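Long-range contacts in protein induced by osmotic stress (Scheffersomyces stipitis CBS 6054, PDB 5YWL), which probably reduces carbonyl substrates with NADPH, as a short-chain reductase of the dihydroflavonol-4-reductase subfamily with cinnamyl-alcohol dehydrogenase activity: residues V193-P198 against T234-R239; V241-L246 against L311-F316. The protein carries 1 engineered substitution. All coordinates share one frame; numbering follows the deposited sequence.

How the contacts relate
Both contacts use helix 238-250 of this Rossmann-fold reductase, contact 1 at its N-terminus and contact 2 one to two turns further on; their centres are about 11 Å apart. The loop 311-316 joins them: the Phe316 ring, in a cation-pi contact with Arg239, has its CE2 3.5 Å from Arg239 CZ, while Phe235 CZ meets Phe316 O at 3.4 Å. In addition, Ile236 CG2 packs on Val241 CG2 at 3.5 Å. Contact 1 is the one beside the cofactor: it contains Ile195, which binds NADP(+), and Val238 touches Tyr13 of the same site. Contact 2 lies further out, the Ala244 side chain being about 8 Å from the side chain of Leu14, another NADP(+)-binding residue.

Contact 1 of 2, residues V193-P198 against T234-R239; sequences VYIFGP and TFIDVR
The small two-stranded parallel sheet beside the main Rossmann sheet pairs strand 194-196 with strand 234-237, closing a beta-alpha-beta unit through helix 215-219. A ladder of four backbone hydrogen bonds joins them, from Tyr194 N to Thr234 O at 3.2 Å through to Val238 N on Phe196 O at 2.8 Å, carrying the pairing into the first turn of helix 238-250. Ile195, an NADP(+)-binding residue, and Ile236 share one face; the CG2 branch of Ile195, anti to its own N, reaches on to Val238 CB at 3.6 Å. On the face of Phe196 and Phe235, the edge of the Phe196 ring meets Phe235 CB, the two ring planes inclined at 65°. Gly197, at phi 130°, brings its CA close to Val238 CG1 in a backbone shape suited to a residue without a side chain. Asp237 is the N-cap: OD1 accepts from Arg239 N and NE on opposite faces of the carboxylate plane. Its OD2 takes Arg239 NH2 at 2.9 Å and also bonds Ser321. Arg239, bent at chi3 (-67°), holds Asp237 in a side-on, two-nitrogen salt bridge, and Pro198 CD lies over one guanidinium face, 3.6 Å from Arg239 NH2.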
loop_
_atom_site.group_PDB
_atom_site.type_symbol
_atom_site.label_atom_id
_atom_site.label_comp_id
_atom_site.label_asym_id
_atom_site.label_seq_id
_atom_site.Cartn_x
_atom_site.Cartn_y
_atom_site.Cartn_z
ATOM N N VAL A 193 3.328 -0.901 6.549
ATOM C CA VAL A 193 4.173 -2.061 6.748
ATOM C C VAL A 193 3.749 -3.268 5.870
ATOM O O VAL A 193 3.225 -3.053 4.866
ATOM C CB VAL A 193 4.275 -2.400 8.228
ATOM C CG1 VAL A 193 4.884 -1.262 9.008
ATOM C CG2 VAL A 193 2.952 -2.905 8.803
ATOM N N TYR A 194 4.002 -4.496 6.260
ATOM C CA TYR A 194 3.530 -5.643 5.483
ATOM C C TYR A 194 1.993 -5.654 5.510
ATOM O O TYR A 194 1.430 -5.697 6.540
ATOM C CB TYR A 194 4.029 -6.977 6.034
ATOM C CG TYR A 194 5.532 -7.231 6.034
ATOM C CD1 TYR A 194 6.378 -6.537 6.869
ATOM C CD2 TYR A 194 6.099 -8.183 5.175
ATOM C CE1 TYR A 194 7.736 -6.755 6.833
ATOM C CE2 TYR A 194 7.473 -8.427 5.160
ATOM C CZ TYR A 194 8.275 -7.711 5.991
ATOM O OH TYR A 194 9.597 -7.909 5.970
ATOM N N ILE A 195 1.375 -5.642 4.369
ATOM C CA ILE A 195 -0.053 -5.661 4.285
ATOM C C ILE A 195 -0.673 -7.081 4.102
ATOM O O ILE A 195 -0.311 -7.803 3.224
ATOM C CB ILE A 195 -0.601 -4.700 3.214
ATOM C CG1 ILE A 195 -0.041 -3.286 3.343
ATOM C CG2 ILE A 195 -2.093 -4.689 3.214
ATOM C CD1 ILE A 195 -0.516 -2.381 2.274
ATOM N N PHE A 196 -1.612 -7.397 4.962
ATOM C CA PHE A 196 -2.395 -8.621 4.984
ATOM C C PHE A 196 -3.879 -8.279 4.923
ATOM O O PHE A 196 -4.289 -7.215 5.244
ATOM C CB PHE A 196 -2.201 -9.390 6.270
ATOM C CG PHE A 196 -0.865 -10.025 6.461
ATOM C CD1 PHE A 196 0.071 -9.438 7.244
ATOM C CD2 PHE A 196 -0.633 -11.275 6.040
ATOM C CE1 PHE A 196 1.277 -10.000 7.494
ATOM C CE2 PHE A 196 0.562 -11.884 6.303
ATOM C CZ PHE A 196 1.541 -11.209 7.016
ATOM N N GLY A 197 -4.675 -9.246 4.533
ATOM C CA GLY A 197 -6.085 -9.097 4.469
ATOM C C GLY A 197 -6.762 -9.496 3.197
ATOM O O GLY A 197 -6.151 -9.653 2.212
ATOM N N PRO A 198 -8.080 -9.677 3.241
ATOM C CA PRO A 198 -8.836 -10.152 2.080
ATOM C C PRO A 198 -8.824 -9.138 0.980
ATOM O O PRO A 198 -8.611 -8.006 1.201
ATOM C CB PRO A 198 -10.241 -10.241 2.601
ATOM C CG PRO A 198 -10.292 -9.199 3.620
ATOM C CD PRO A 198 -8.986 -9.248 4.293
ATOM N N THR A 234 6.375 -6.133 11.091
ATOM C CA THR A 234 5.063 -5.674 11.485
ATOM C C THR A 234 4.027 -5.808 10.387
ATOM O O THR A 234 4.313 -5.681 9.266
ATOM C CB THR A 234 5.023 -4.223 12.024
ATOM O OG1 THR A 234 5.483 -3.306 11.065
ATOM C CG2 THR A 234 5.792 -4.077 13.196
ATOM N N PHE A 235 2.812 -6.042 10.774
ATOM C CA PHE A 235 1.720 -6.140 9.848
ATOM C C PHE A 235 0.758 -4.969 10.037
ATOM O O PHE A 235 0.712 -4.412 11.068
ATOM C CB PHE A 235 1.006 -7.530 9.932
ATOM C CG PHE A 235 -0.394 -7.493 10.539
ATOM C CD1 PHE A 235 -0.564 -7.460 11.875
ATOM C CD2 PHE A 235 -1.473 -7.328 9.748
ATOM C CE1 PHE A 235 -1.823 -7.349 12.428
ATOM C CE2 PHE A 235 -2.725 -7.206 10.261
ATOM C CZ PHE A 235 -2.902 -7.227 11.620
ATOM N N ILE A 236 -0.056 -4.770 9.028
ATOM C CA ILE A 236 -1.256 -3.996 9.016
ATOM C C ILE A 236 -2.300 -4.560 8.067
ATOM O O ILE A 236 -1.973 -5.011 7.057
ATOM C CB ILE A 236 -0.935 -2.515 8.622
ATOM C CG1 ILE A 236 -2.129 -1.594 8.839
ATOM C CG2 ILE A 236 -0.480 -2.414 7.214
ATOM C CD1 ILE A 236 -2.601 -1.412 10.242
ATOM N N ASP A 237 -3.551 -4.484 8.417
ATOM C CA ASP A 237 -4.650 -4.947 7.566
ATOM C C ASP A 237 -4.944 -3.991 6.422
ATOM O O ASP A 237 -5.017 -2.823 6.614
ATOM C CB ASP A 237 -5.923 -5.240 8.363
ATOM C CG ASP A 237 -6.996 -5.960 7.539
ATOM O OD1 ASP A 237 -7.703 -5.329 6.817
ATOM O OD2 ASP A 237 -7.083 -7.125 7.679
ATOM N N VAL A 238 -5.196 -4.539 5.263
ATOM C CA VAL A 238 -5.462 -3.737 4.092
ATOM C C VAL A 238 -6.662 -2.789 4.290
ATOM O O VAL A 238 -6.688 -1.770 3.763
ATOM C CB VAL A 238 -5.626 -4.545 2.813
ATOM C CG1 VAL A 238 -6.821 -5.463 2.880
ATOM C CG2 VAL A 238 -5.763 -3.635 1.632
ATOM N N ARG A 239 -7.627 -3.219 5.052
ATOM C CA ARG A 239 -8.778 -2.409 5.355
ATOM C C ARG A 239 -8.427 -1.148 6.191
ATOM O O ARG A 239 -8.941 -0.132 5.974
ATOM C CB ARG A 239 -9.932 -3.265 5.932
ATOM C CG ARG A 239 -10.493 -4.330 4.949
ATOM C CD ARG A 239 -11.183 -5.502 5.612
ATOM N NE ARG A 239 -10.312 -6.333 6.348
ATOM C CZ ARG A 239 -10.656 -7.457 6.940
ATOM N NH1 ARG A 239 -11.882 -7.905 6.864
ATOM N NH2 ARG A 239 -9.769 -8.154 7.586
#

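Contact 2 of 2, residues V241-L246 against L311-F316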
loop_
_atom_site.group_PDB
_atom_site.type_symbol
_atom_site.label_atom_id
_atom_site.label_comp_id
_atom_site.label_asym_id
_atom_site.label_seq_id
_atom_site.Cartn_x
_atom_site.Cartn_y
_atom_site.Cartn_z
ATOM N N VAL A 241 -5.405 0.237 6.198
ATOM C CA VAL A 241 -4.660 1.086 5.304
ATOM C C VAL A 241 -5.619 1.955 4.446
ATOM O O VAL A 241 -5.383 3.090 4.234
ATOM C CB VAL A 241 -3.629 0.326 4.434
ATOM C CG1 VAL A 241 -2.968 1.242 3.452
ATOM C CG2 VAL A 241 -2.603 -0.400 5.268
ATOM N N ALA A 242 -6.687 1.321 3.985
ATOM C CA ALA A 242 -7.679 1.978 3.206
ATOM C C ALA A 242 -8.368 3.082 3.987
ATOM O O ALA A 242 -8.461 4.120 3.534
ATOM C CB ALA A 242 -8.696 1.014 2.647
ATOM N N LYS A 243 -8.747 2.780 5.197
ATOM C CA LYS A 243 -9.324 3.718 6.097
ATOM C C LYS A 243 -8.384 4.864 6.402
ATOM O O LYS A 243 -8.812 5.903 6.536
ATOM C CB LYS A 243 -9.808 3.057 7.353
ATOM C CG LYS A 243 -11.232 2.601 7.218
ATOM C CD LYS A 243 -11.579 1.294 7.848
ATOM C CE LYS A 243 -11.186 1.119 9.280
ATOM N NZ LYS A 243 -11.943 0.106 9.981
ATOM N N ALA A 244 -7.106 4.596 6.476
ATOM C CA ALA A 244 -6.106 5.623 6.613
ATOM C C ALA A 244 -6.079 6.532 5.405
ATOM O O ALA A 244 -5.898 7.686 5.549
ATOM C CB ALA A 244 -4.741 5.039 6.887
ATOM N N HIS A 245 -6.265 5.982 4.224
ATOM C CA HIS A 245 -6.317 6.805 3.032
ATOM C C HIS A 245 -7.525 7.764 3.087
ATOM O O HIS A 245 -7.418 8.856 2.719
ATOM C CB HIS A 245 -6.247 6.017 1.720
ATOM C CG HIS A 245 -4.875 5.560 1.340
ATOM N ND1 HIS A 245 -4.193 4.590 2.018
ATOM C CD2 HIS A 245 -4.049 5.977 0.376
ATOM C CE1 HIS A 245 -3.027 4.396 1.461
ATOM N NE2 HIS A 245 -2.920 5.224 0.459
ATOM N N LEU A 246 -8.646 7.270 3.570
ATOM C CA LEU A 246 -9.853 8.051 3.690
ATOM C C LEU A 246 -9.678 9.234 4.635
ATOM O O LEU A 246 -9.846 10.318 4.248
ATOM C CB LEU A 246 -10.977 7.186 4.226
ATOM C CG LEU A 246 -12.290 7.898 4.481
ATOM C CD1 LEU A 246 -12.792 8.455 3.171
ATOM C CD2 LEU A 246 -13.309 7.027 5.192
ATOM N N LEU A 311 -6.190 9.133 13.073
ATOM C CA LEU A 311 -7.073 8.115 12.561
ATOM C C LEU A 311 -8.311 7.900 13.393
ATOM O O LEU A 311 -9.345 7.925 12.911
ATOM C CB LEU A 311 -6.344 6.793 12.381
ATOM C CG LEU A 311 -5.267 6.679 11.326
ATOM C CD1 LEU A 311 -4.695 5.276 11.217
ATOM C CD2 LEU A 311 -5.735 7.248 10.024
ATOM N N GLY A 312 -8.122 7.738 14.663
ATOM C CA GLY A 312 -9.182 7.564 15.583
ATOM C C GLY A 312 -9.975 6.285 15.447
ATOM O O GLY A 312 -11.073 6.287 15.824
ATOM N N PHE A 313 -9.421 5.224 14.902
ATOM C CA PHE A 313 -10.039 3.938 14.938
ATOM C C PHE A 313 -9.077 2.875 15.396
ATOM O O PHE A 313 -7.921 3.075 15.401
ATOM C CB PHE A 313 -10.699 3.601 13.625
ATOM C CG PHE A 313 -9.791 3.577 12.476
ATOM C CD1 PHE A 313 -8.996 2.500 12.233
ATOM C CD2 PHE A 313 -9.729 4.632 11.630
ATOM C CE1 PHE A 313 -8.181 2.466 11.138
ATOM C CE2 PHE A 313 -8.912 4.622 10.557
ATOM C CZ PHE A 313 -8.133 3.530 10.311
ATOM N N GLU A 314 -9.597 1.745 15.793
ATOM C CA GLU A 314 -8.761 0.630 16.178
ATOM C C GLU A 314 -8.548 -0.359 15.010
ATOM O O GLU A 314 -9.383 -0.520 14.213
ATOM C CB GLU A 314 -9.270 -0.050 17.430
ATOM C CG GLU A 314 -9.218 0.854 18.634
ATOM C CD GLU A 314 -7.786 1.211 19.007
ATOM O OE1 GLU A 314 -7.079 0.370 19.577
ATOM O OE2 GLU A 314 -7.346 2.299 18.653
ATOM N N TYR A 315 -7.387 -0.942 14.944
ATOM C CA TYR A 315 -6.977 -1.819 13.886
ATOM C C TYR A 315 -7.550 -3.287 13.968
ATOM O O TYR A 315 -7.776 -3.786 15.004
ATOM C CB TYR A 315 -5.455 -1.847 13.838
ATOM C CG TYR A 315 -4.747 -0.557 13.439
ATOM C CD1 TYR A 315 -5.309 0.334 12.612
ATOM C CD2 TYR A 315 -3.498 -0.284 13.893
ATOM C CE1 TYR A 315 -4.654 1.492 12.241
ATOM C CE2 TYR A 315 -2.842 0.855 13.539
ATOM C CZ TYR A 315 -3.404 1.735 12.699
ATOM O OH TYR A 315 -2.761 2.852 12.356
ATOM N N PHE A 316 -7.701 -3.937 12.831
ATOM C CA PHE A 316 -7.871 -5.381 12.797
ATOM C C PHE A 316 -6.650 -6.071 13.459
ATOM O O PHE A 316 -5.560 -5.740 13.195
ATOM C CB PHE A 316 -7.956 -5.863 11.371
ATOM C CG PHE A 316 -9.226 -5.562 10.704
ATOM C CD1 PHE A 316 -9.429 -4.367 10.095
ATOM C CD2 PHE A 316 -10.240 -6.455 10.724
ATOM C CE1 PHE A 316 -10.599 -4.102 9.470
ATOM C CE2 PHE A 316 -11.428 -6.198 10.086
ATOM C CZ PHE A 316 -11.599 -5.025 9.448
HETATM O O HOH W 1 -10.244 -1.442 11.871
#
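Lys243, on helix 238-250 of the Rossmann-fold domain, lays its aliphatic chain across the ring of Phe313, in the loop that leads from helix 305-311 to helix 318-330. Its CE sits over one face as a CH-pi contact, 3.9 Å from the ring centroid. The ammonium group follows over the same face, NZ lying 24° off the ring normal in a cation-pi contact. Nearer the helix, Lys243 CB presses on Phe313 CZ at 3.4 Å. Lysine suits this partly exposed position because its methylenes can cover an aromatic ring while the charged end reaches water. Bends at chi2 and chi3 (51°) fold the chain over the ring. A water continues the link, accepting from Lys243 NZ at 3.0 Å and donating to Glu314 O at 2.7 Å; this ties the lysine to the loop backbone.

One residue along, small Ala244 lets Leu311 come close: the CD2 branch meets Ala244 CA at 3.8 Å, and both residues also touch Leu261 of strand 258-261. Gly312, with phi 67°, turns the chain out of helix 305-311 and brings Phe313 back toward Lys243. Further out, Asp240 OD2 accepts from Phe316 N, fixing the loop's far end to the same helix. On the helix itself, His245 ND1 donates to Val241 O at 2.9 Å, above that carbonyl's plane and from the face opposite His245 N, while His245 NE2 is hydrogen-bonded to Thr123 OG1.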